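Local coordinates for protein tungsten-containing formylmethanofuran dehydrogenase 2 subunit C (Methanothermobacter wolfeii, PDB 5T5I) that probably forms the beta-helical subunit of a tungsten-dependent formylmethanofuran dehydrogenase, the enzyme that converts carbon dioxide and methanofuran into formylmethanofuran in methanogenesis, at residues 126-137 against 152-163; 21-31 against 56-67. All coordinates share one frame; numbering follows the deposited sequence.

Interaction 1 of 2, residues 126-137 against 152-163; sequences IEILGDAGDYVG and ITVHGNADNEIG
Ile152 slides its CG2 methyl past Val136 CG1, 3.7 Å away, and presses CD1 on Gly137. Thr153 then shows the parallel pairing of stacked beta-helix coils: its N-H goes to Ile126 O, its carbonyl receives Ile128 N, and a water joins Ile126 O to Thr153 OG1. Val154 lays CG2 against Ala132 CB at 3.9 Å. The ring of His155 carries Leu129 CD2 over one face, and its NE2 donates to Glu127 OE2 on the anti side at 2.8 Å, bent to 148°, while Glu127 OE1 pairs with Lys106. A leucine in place of His155 would probably leave Glu127 OE2 without this donor and Leu129 without its flat partner. Past Gly156, the turn uses one device twice. Asp131 OD1 takes Asn157 N and Asp134 OD1 takes Asn160 N, each at 2.9 Å; with CG beside its own backbone N (chi1 -57°), Asp134 turns OD1 to that amide, and Ser94 of the neighbouring fwdD chain holds its OD2. Ile162 rests CG2 on Val136 CB, and Gly163 N bonds almost straight to Val136 O. Strand 151-154 lies between strands 125-128 and 170-173, with Ile173 against Val154, Ala158 and Ile162.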
# COMPACT_ATOMS: atom_id res chain seq x y z
N ILE C 126 -47.62 -15.91 -1.67
CA ILE C 126 -47.39 -15.14 -0.45
C ILE C 126 -46.95 -13.77 -0.91
O ILE C 126 -46.05 -13.67 -1.75
CB ILE C 126 -46.33 -15.77 0.49
CG1 ILE C 126 -46.81 -17.15 0.99
CG2 ILE C 126 -46.02 -14.83 1.68
CD1 ILE C 126 -45.76 -17.96 1.72
N GLU C 127 -47.56 -12.71 -0.37
CA GLU C 127 -47.20 -11.33 -0.70
C GLU C 127 -47.01 -10.57 0.61
O GLU C 127 -47.93 -10.51 1.41
CB GLU C 127 -48.28 -10.67 -1.58
CG GLU C 127 -47.84 -9.32 -2.11
CD GLU C 127 -48.63 -8.81 -3.30
OE1 GLU C 127 -49.82 -9.15 -3.42
OE2 GLU C 127 -48.04 -8.06 -4.11
N ILE C 128 -45.79 -10.06 0.86
CA ILE C 128 -45.45 -9.32 2.08
C ILE C 128 -45.18 -7.88 1.66
O ILE C 128 -44.25 -7.65 0.89
CB ILE C 128 -44.24 -9.98 2.80
CG1 ILE C 128 -44.61 -11.42 3.28
CG2 ILE C 128 -43.76 -9.14 4.00
CD1 ILE C 128 -43.44 -12.36 3.43
N LEU C 129 -46.02 -6.94 2.10
CA LEU C 129 -45.87 -5.53 1.70
C LEU C 129 -44.74 -4.80 2.45
O LEU C 129 -44.22 -3.80 1.94
CB LEU C 129 -47.20 -4.75 1.78
CG LEU C 129 -48.42 -5.39 1.09
CD1 LEU C 129 -49.63 -4.47 1.17
CD2 LEU C 129 -48.15 -5.72 -0.37
N GLY C 130 -44.36 -5.30 3.63
CA GLY C 130 -43.25 -4.78 4.41
C GLY C 130 -41.97 -5.56 4.15
O GLY C 130 -41.73 -6.04 3.03
N ASP C 131 -41.15 -5.70 5.20
CA ASP C 131 -39.88 -6.44 5.15
C ASP C 131 -40.09 -7.91 5.59
O ASP C 131 -41.06 -8.21 6.27
CB ASP C 131 -38.84 -5.80 6.10
CG ASP C 131 -38.51 -4.36 5.82
OD1 ASP C 131 -38.47 -3.97 4.62
OD2 ASP C 131 -38.22 -3.62 6.78
N ALA C 132 -39.14 -8.79 5.24
CA ALA C 132 -39.16 -10.20 5.68
C ALA C 132 -37.83 -10.49 6.40
O ALA C 132 -36.88 -9.72 6.27
CB ALA C 132 -39.36 -11.15 4.50
N GLY C 133 -37.79 -11.56 7.17
CA GLY C 133 -36.59 -11.96 7.90
C GLY C 133 -35.65 -12.83 7.10
O GLY C 133 -35.52 -12.68 5.87
N ASP C 134 -34.96 -13.75 7.79
CA ASP C 134 -34.05 -14.69 7.15
C ASP C 134 -34.88 -15.87 6.62
O ASP C 134 -36.03 -16.04 7.02
CB ASP C 134 -33.03 -15.23 8.18
CG ASP C 134 -32.20 -14.14 8.86
OD1 ASP C 134 -31.34 -13.54 8.19
OD2 ASP C 134 -32.42 -13.90 10.08
N TYR C 135 -34.28 -16.67 5.72
CA TYR C 135 -34.86 -17.93 5.24
C TYR C 135 -36.24 -17.81 4.55
O TYR C 135 -37.10 -18.67 4.74
CB TYR C 135 -34.94 -18.95 6.41
CG TYR C 135 -33.60 -19.32 7.02
CD1 TYR C 135 -32.68 -20.08 6.32
CD2 TYR C 135 -33.29 -18.97 8.33
CE1 TYR C 135 -31.45 -20.42 6.88
CE2 TYR C 135 -32.07 -19.31 8.90
CZ TYR C 135 -31.15 -20.04 8.17
OH TYR C 135 -29.94 -20.38 8.74
N VAL C 136 -36.43 -16.78 3.71
CA VAL C 136 -37.65 -16.67 2.92
C VAL C 136 -37.59 -17.84 1.93
O VAL C 136 -36.57 -18.00 1.25
CB VAL C 136 -37.76 -15.34 2.14
CG1 VAL C 136 -38.99 -15.34 1.24
CG2 VAL C 136 -37.79 -14.13 3.07
N GLY C 137 -38.64 -18.65 1.88
CA GLY C 137 -38.72 -19.79 0.97
C GLY C 137 -37.59 -20.80 1.10
O GLY C 137 -37.14 -21.34 0.09
N ILE C 152 -43.33 -16.14 -3.95
CA ILE C 152 -43.22 -15.28 -2.77
C ILE C 152 -42.74 -13.93 -3.26
O ILE C 152 -41.71 -13.87 -3.94
CB ILE C 152 -42.25 -15.85 -1.69
CG1 ILE C 152 -42.64 -17.30 -1.30
CG2 ILE C 152 -42.25 -14.92 -0.44
CD1 ILE C 152 -41.59 -18.04 -0.54
N THR C 153 -43.45 -12.86 -2.91
CA THR C 153 -43.07 -11.48 -3.25
C THR C 153 -42.95 -10.68 -1.95
O THR C 153 -43.90 -10.64 -1.17
CB THR C 153 -44.08 -10.82 -4.21
OG1 THR C 153 -44.28 -11.67 -5.34
CG2 THR C 153 -43.60 -9.45 -4.70
N VAL C 154 -41.80 -10.06 -1.72
CA VAL C 154 -41.53 -9.20 -0.55
C VAL C 154 -41.31 -7.80 -1.13
O VAL C 154 -40.36 -7.62 -1.90
CB VAL C 154 -40.30 -9.69 0.26
CG1 VAL C 154 -39.97 -8.74 1.41
CG2 VAL C 154 -40.52 -11.10 0.79
N HIS C 155 -42.16 -6.82 -0.78
CA HIS C 155 -42.05 -5.45 -1.31
C HIS C 155 -40.93 -4.63 -0.66
O HIS C 155 -40.40 -3.73 -1.29
CB HIS C 155 -43.39 -4.71 -1.26
CG HIS C 155 -44.40 -5.27 -2.20
ND1 HIS C 155 -44.96 -4.49 -3.19
CD2 HIS C 155 -44.89 -6.52 -2.32
CE1 HIS C 155 -45.80 -5.27 -3.84
NE2 HIS C 155 -45.77 -6.51 -3.37
N GLY C 156 -40.58 -4.98 0.58
CA GLY C 156 -39.49 -4.33 1.31
C GLY C 156 -38.20 -5.12 1.16
O GLY C 156 -37.96 -5.74 0.12
N ASN C 157 -37.39 -5.13 2.21
CA ASN C 157 -36.12 -5.86 2.28
C ASN C 157 -36.27 -7.23 2.92
O ASN C 157 -37.25 -7.49 3.61
CB ASN C 157 -35.10 -5.06 3.10
CG ASN C 157 -34.88 -3.66 2.58
OD1 ASN C 157 -34.78 -3.44 1.36
ND2 ASN C 157 -34.85 -2.68 3.46
N ALA C 158 -35.27 -8.10 2.71
CA ALA C 158 -35.17 -9.41 3.36
C ALA C 158 -33.73 -9.60 3.85
O ALA C 158 -32.86 -8.79 3.50
CB ALA C 158 -35.61 -10.54 2.44
N ASP C 159 -33.48 -10.59 4.68
CA ASP C 159 -32.15 -10.75 5.31
C ASP C 159 -31.29 -11.86 4.66
O ASP C 159 -30.91 -11.69 3.50
CB ASP C 159 -32.33 -10.93 6.82
CG ASP C 159 -33.02 -9.76 7.50
OD1 ASP C 159 -32.85 -8.61 7.03
OD2 ASP C 159 -33.71 -9.98 8.52
N ASN C 160 -30.89 -12.92 5.41
CA ASN C 160 -29.98 -13.94 4.90
C ASN C 160 -30.65 -15.18 4.38
O ASN C 160 -31.72 -15.56 4.85
CB ASN C 160 -29.00 -14.39 5.99
CG ASN C 160 -27.98 -13.37 6.42
OD1 ASN C 160 -27.91 -12.25 5.91
ND2 ASN C 160 -27.10 -13.78 7.30
N GLU C 161 -29.94 -15.87 3.49
CA GLU C 161 -30.28 -17.20 3.01
C GLU C 161 -31.68 -17.34 2.42
O GLU C 161 -32.35 -18.35 2.63
CB GLU C 161 -30.03 -18.22 4.15
CG GLU C 161 -28.59 -18.24 4.64
CD GLU C 161 -28.37 -19.23 5.76
OE1 GLU C 161 -28.21 -20.44 5.47
OE2 GLU C 161 -28.48 -18.82 6.94
N ILE C 162 -32.12 -16.33 1.64
CA ILE C 162 -33.41 -16.46 1.00
C ILE C 162 -33.27 -17.56 -0.08
O ILE C 162 -32.21 -17.70 -0.70
CB ILE C 162 -33.97 -15.12 0.41
CG1 ILE C 162 -33.15 -14.61 -0.77
CG2 ILE C 162 -34.10 -14.01 1.49
CD1 ILE C 162 -34.00 -13.91 -1.77
N GLY C 163 -34.28 -18.38 -0.22
CA GLY C 163 -34.26 -19.49 -1.17
C GLY C 163 -33.22 -20.56 -0.89
O GLY C 163 -32.72 -21.20 -1.81
O HOH W 1 -46.29 -13.30 -4.62
O HOH W 2 -35.34 -7.30 6.47
O HOH W 3 -33.96 -11.75 10.55

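Interaction 2 of 2, residues 21-31 against 56-67; sequences IKPDVFAGKSI and GEPADAPEDIKI
Ala59 O draws in two donors from the turn after helix 23-26: Gly28 N, 2.8 Å away on a nearly straight bond of 175°, and more weakly the CA-H of Ala27. The amide comes in tilted from the carbonyl plane. A water accepts from Ala59 N at 3.0 Å and donates to Phe26 O and Lys29 O. The turn itself is type II, from Phe26 to Lys29, with Gly28 at positive phi, and Lys29 NZ reaches back to Val25 O. Ile65 presses CD1 against Ala27 CA at 3.5 Å, a tight fit, and sets CG2 against Pro23 CB. The short helix lies at the N-terminal end of what is probably a parallel beta-helix, where it packs on the first strands: Ile67, in strand 66-69, has its side chain directed at the helix, and Phe26 also packs on Ile4 and Leu6 of strand 3-8. Ile67 CD1 stands over one face of the Phe26 ring, 3.7 Å from its centroid and 18° off the normal, a CH-pi contact in which the two side chains cross at about a right angle. With CG1 placed beside the backbone N (chi1 -57°), the same methyl also meets Lys22 C at 3.5 Å. Pro62 CB lies close to Pro23 O and its CD meets Ala27 CB. Farther along, Pro58 CB touches Lys29 O, and Ile31 CD1 packs 3.6 Å from Gly56 O.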
# COMPACT_ATOMS: atom_id res chain seq x y z
N ILE C 21 -55.06 -21.46 11.98
CA ILE C 21 -55.63 -20.29 11.30
C ILE C 21 -55.36 -20.49 9.81
O ILE C 21 -54.30 -20.11 9.30
CB ILE C 21 -55.11 -18.92 11.82
CG1 ILE C 21 -55.52 -18.74 13.29
CG2 ILE C 21 -55.71 -17.76 10.96
CD1 ILE C 21 -54.91 -17.51 14.00
N LYS C 22 -56.30 -21.13 9.14
CA LYS C 22 -56.24 -21.35 7.70
C LYS C 22 -57.63 -21.71 7.16
O LYS C 22 -58.42 -22.32 7.88
CB LYS C 22 -55.21 -22.43 7.32
CG LYS C 22 -55.33 -23.77 8.03
CD LYS C 22 -54.43 -24.79 7.33
CE LYS C 22 -54.12 -26.06 8.10
NZ LYS C 22 -52.91 -25.94 8.95
N PRO C 23 -57.93 -21.38 5.89
CA PRO C 23 -59.26 -21.72 5.33
C PRO C 23 -59.66 -23.20 5.42
O PRO C 23 -60.84 -23.50 5.62
CB PRO C 23 -59.15 -21.24 3.88
CG PRO C 23 -58.14 -20.14 3.92
CD PRO C 23 -57.12 -20.63 4.90
N ASP C 24 -58.67 -24.13 5.35
CA ASP C 24 -58.91 -25.58 5.44
C ASP C 24 -59.56 -26.00 6.78
O ASP C 24 -60.41 -26.90 6.80
CB ASP C 24 -57.61 -26.36 5.23
CG ASP C 24 -56.97 -26.10 3.88
OD1 ASP C 24 -56.34 -25.02 3.72
OD2 ASP C 24 -57.15 -26.94 2.97
N VAL C 25 -59.18 -25.35 7.89
CA VAL C 25 -59.74 -25.65 9.21
C VAL C 25 -61.06 -24.89 9.41
O VAL C 25 -61.97 -25.43 10.01
CB VAL C 25 -58.73 -25.34 10.34
CG1 VAL C 25 -59.34 -25.55 11.72
CG2 VAL C 25 -57.48 -26.20 10.18
N PHE C 26 -61.14 -23.63 8.94
CA PHE C 26 -62.34 -22.80 9.11
C PHE C 26 -63.50 -23.34 8.28
O PHE C 26 -64.65 -23.15 8.68
CB PHE C 26 -62.04 -21.32 8.77
CG PHE C 26 -61.30 -20.52 9.82
CD1 PHE C 26 -60.34 -21.11 10.64
CD2 PHE C 26 -61.46 -19.14 9.90
CE1 PHE C 26 -59.66 -20.36 11.60
CE2 PHE C 26 -60.77 -18.39 10.86
CZ PHE C 26 -59.87 -19.01 11.69
N ALA C 27 -63.22 -24.04 7.16
CA ALA C 27 -64.27 -24.62 6.30
C ALA C 27 -65.19 -25.58 7.05
O ALA C 27 -64.70 -26.46 7.77
CB ALA C 27 -63.64 -25.32 5.11
N GLY C 28 -66.50 -25.36 6.92
CA GLY C 28 -67.53 -26.19 7.55
C GLY C 28 -67.80 -25.92 9.02
O GLY C 28 -68.60 -26.64 9.62
N LYS C 29 -67.16 -24.89 9.61
CA LYS C 29 -67.34 -24.55 11.03
C LYS C 29 -68.15 -23.27 11.18
O LYS C 29 -67.98 -22.34 10.41
CB LYS C 29 -65.97 -24.35 11.71
CG LYS C 29 -65.17 -25.63 11.90
CD LYS C 29 -63.92 -25.37 12.75
CE LYS C 29 -63.13 -26.61 13.08
NZ LYS C 29 -62.76 -27.38 11.86
N SER C 30 -68.97 -23.21 12.23
CA SER C 30 -69.75 -22.02 12.57
C SER C 30 -68.80 -21.02 13.24
O SER C 30 -67.69 -21.38 13.61
CB SER C 30 -70.86 -22.38 13.55
OG SER C 30 -70.30 -22.79 14.79
N ILE C 31 -69.28 -19.79 13.48
CA ILE C 31 -68.47 -18.77 14.17
C ILE C 31 -68.10 -19.24 15.59
O ILE C 31 -66.95 -19.09 16.00
CB ILE C 31 -69.22 -17.39 14.17
CG1 ILE C 31 -69.36 -16.83 12.73
CG2 ILE C 31 -68.55 -16.37 15.10
CD1 ILE C 31 -68.02 -16.56 11.96
N GLY C 56 -68.38 -12.76 11.17
CA GLY C 56 -68.49 -13.00 9.73
C GLY C 56 -69.42 -14.12 9.33
O GLY C 56 -70.31 -14.49 10.10
N GLU C 57 -69.20 -14.67 8.13
CA GLU C 57 -70.06 -15.71 7.55
C GLU C 57 -69.33 -17.03 7.27
O GLU C 57 -68.37 -17.04 6.50
CB GLU C 57 -70.75 -15.21 6.25
CG GLU C 57 -69.87 -14.41 5.29
CD GLU C 57 -70.51 -14.03 3.97
OE1 GLU C 57 -71.49 -14.70 3.54
OE2 GLU C 57 -70.02 -13.06 3.34
N PRO C 58 -69.81 -18.16 7.81
CA PRO C 58 -69.16 -19.44 7.49
C PRO C 58 -69.33 -19.90 6.04
O PRO C 58 -70.19 -19.39 5.31
CB PRO C 58 -69.91 -20.43 8.41
CG PRO C 58 -70.51 -19.60 9.47
CD PRO C 58 -70.92 -18.37 8.75
N ALA C 59 -68.52 -20.88 5.63
CA ALA C 59 -68.62 -21.49 4.30
C ALA C 59 -68.13 -22.93 4.38
O ALA C 59 -67.27 -23.25 5.21
CB ALA C 59 -67.81 -20.70 3.28
N ASP C 60 -68.70 -23.81 3.55
CA ASP C 60 -68.35 -25.23 3.57
C ASP C 60 -67.03 -25.60 2.89
O ASP C 60 -66.45 -26.62 3.26
CB ASP C 60 -69.49 -26.07 2.96
CG ASP C 60 -70.75 -26.08 3.81
OD1 ASP C 60 -70.65 -26.40 5.02
OD2 ASP C 60 -71.84 -25.82 3.26
N ALA C 61 -66.58 -24.83 1.88
CA ALA C 61 -65.37 -25.14 1.12
C ALA C 61 -64.24 -24.12 1.40
O ALA C 61 -64.52 -22.93 1.46
CB ALA C 61 -65.70 -25.15 -0.37
N PRO C 62 -62.98 -24.56 1.56
CA PRO C 62 -61.90 -23.59 1.86
C PRO C 62 -61.63 -22.56 0.76
O PRO C 62 -61.21 -21.45 1.08
CB PRO C 62 -60.69 -24.47 2.13
CG PRO C 62 -60.97 -25.75 1.46
CD PRO C 62 -62.45 -25.94 1.53
N GLU C 63 -61.88 -22.91 -0.52
CA GLU C 63 -61.70 -21.99 -1.65
C GLU C 63 -62.64 -20.78 -1.58
O GLU C 63 -62.33 -19.76 -2.20
CB GLU C 63 -61.84 -22.71 -3.02
CG GLU C 63 -63.14 -23.46 -3.24
CD GLU C 63 -63.10 -24.96 -2.98
OE1 GLU C 63 -63.83 -25.69 -3.67
OE2 GLU C 63 -62.37 -25.39 -2.05
N ASP C 64 -63.77 -20.89 -0.84
CA ASP C 64 -64.71 -19.78 -0.67
C ASP C 64 -64.48 -19.00 0.63
O ASP C 64 -65.28 -18.13 0.94
CB ASP C 64 -66.16 -20.31 -0.72
CG ASP C 64 -66.49 -21.06 -2.00
OD1 ASP C 64 -66.05 -20.60 -3.08
OD2 ASP C 64 -67.17 -22.09 -1.91
N ILE C 65 -63.38 -19.26 1.37
CA ILE C 65 -63.10 -18.58 2.63
C ILE C 65 -61.98 -17.58 2.48
O ILE C 65 -60.90 -17.91 1.97
CB ILE C 65 -62.81 -19.59 3.76
CG1 ILE C 65 -64.13 -20.27 4.17
CG2 ILE C 65 -62.14 -18.90 4.98
CD1 ILE C 65 -64.03 -21.39 5.05
N LYS C 66 -62.22 -16.37 3.01
CA LYS C 66 -61.26 -15.29 3.09
C LYS C 66 -61.15 -14.91 4.57
O LYS C 66 -62.12 -14.40 5.14
CB LYS C 66 -61.73 -14.09 2.26
CG LYS C 66 -60.73 -12.95 2.17
CD LYS C 66 -61.42 -11.68 1.68
CE LYS C 66 -60.48 -10.69 1.04
NZ LYS C 66 -60.84 -10.40 -0.37
N ILE C 67 -60.00 -15.18 5.20
CA ILE C 67 -59.77 -14.82 6.60
C ILE C 67 -59.12 -13.44 6.63
O ILE C 67 -58.07 -13.25 6.02
CB ILE C 67 -58.91 -15.86 7.36
CG1 ILE C 67 -59.54 -17.27 7.30
CG2 ILE C 67 -58.72 -15.42 8.84
CD1 ILE C 67 -58.66 -18.44 7.82
O HOH W 4 -66.89 -21.71 8.01

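Overall arrangement
From the N terminus, interaction 2 comes first: residues 21-31 meet 56-67 and close a loop that holds helix 31-35 and strands 38-41, 44-47 and 52-56. The chain then runs through strands 66-69, 87-90 and 106-109, one beside the next, before interaction 1 opens at strand 125-128. Fourteen residues separate its segments, completing one coil, and they include Ser139, Tyr140 and Asp143 of the calcium site. The two contacts follow in series, neither nesting nor crossing; the centres of interactions 1 and 2 are about 27 Å apart. Interaction 2 joins the short helix and the first strands at the N-terminal end, while interaction 1 joins successive coils near the middle of the chain.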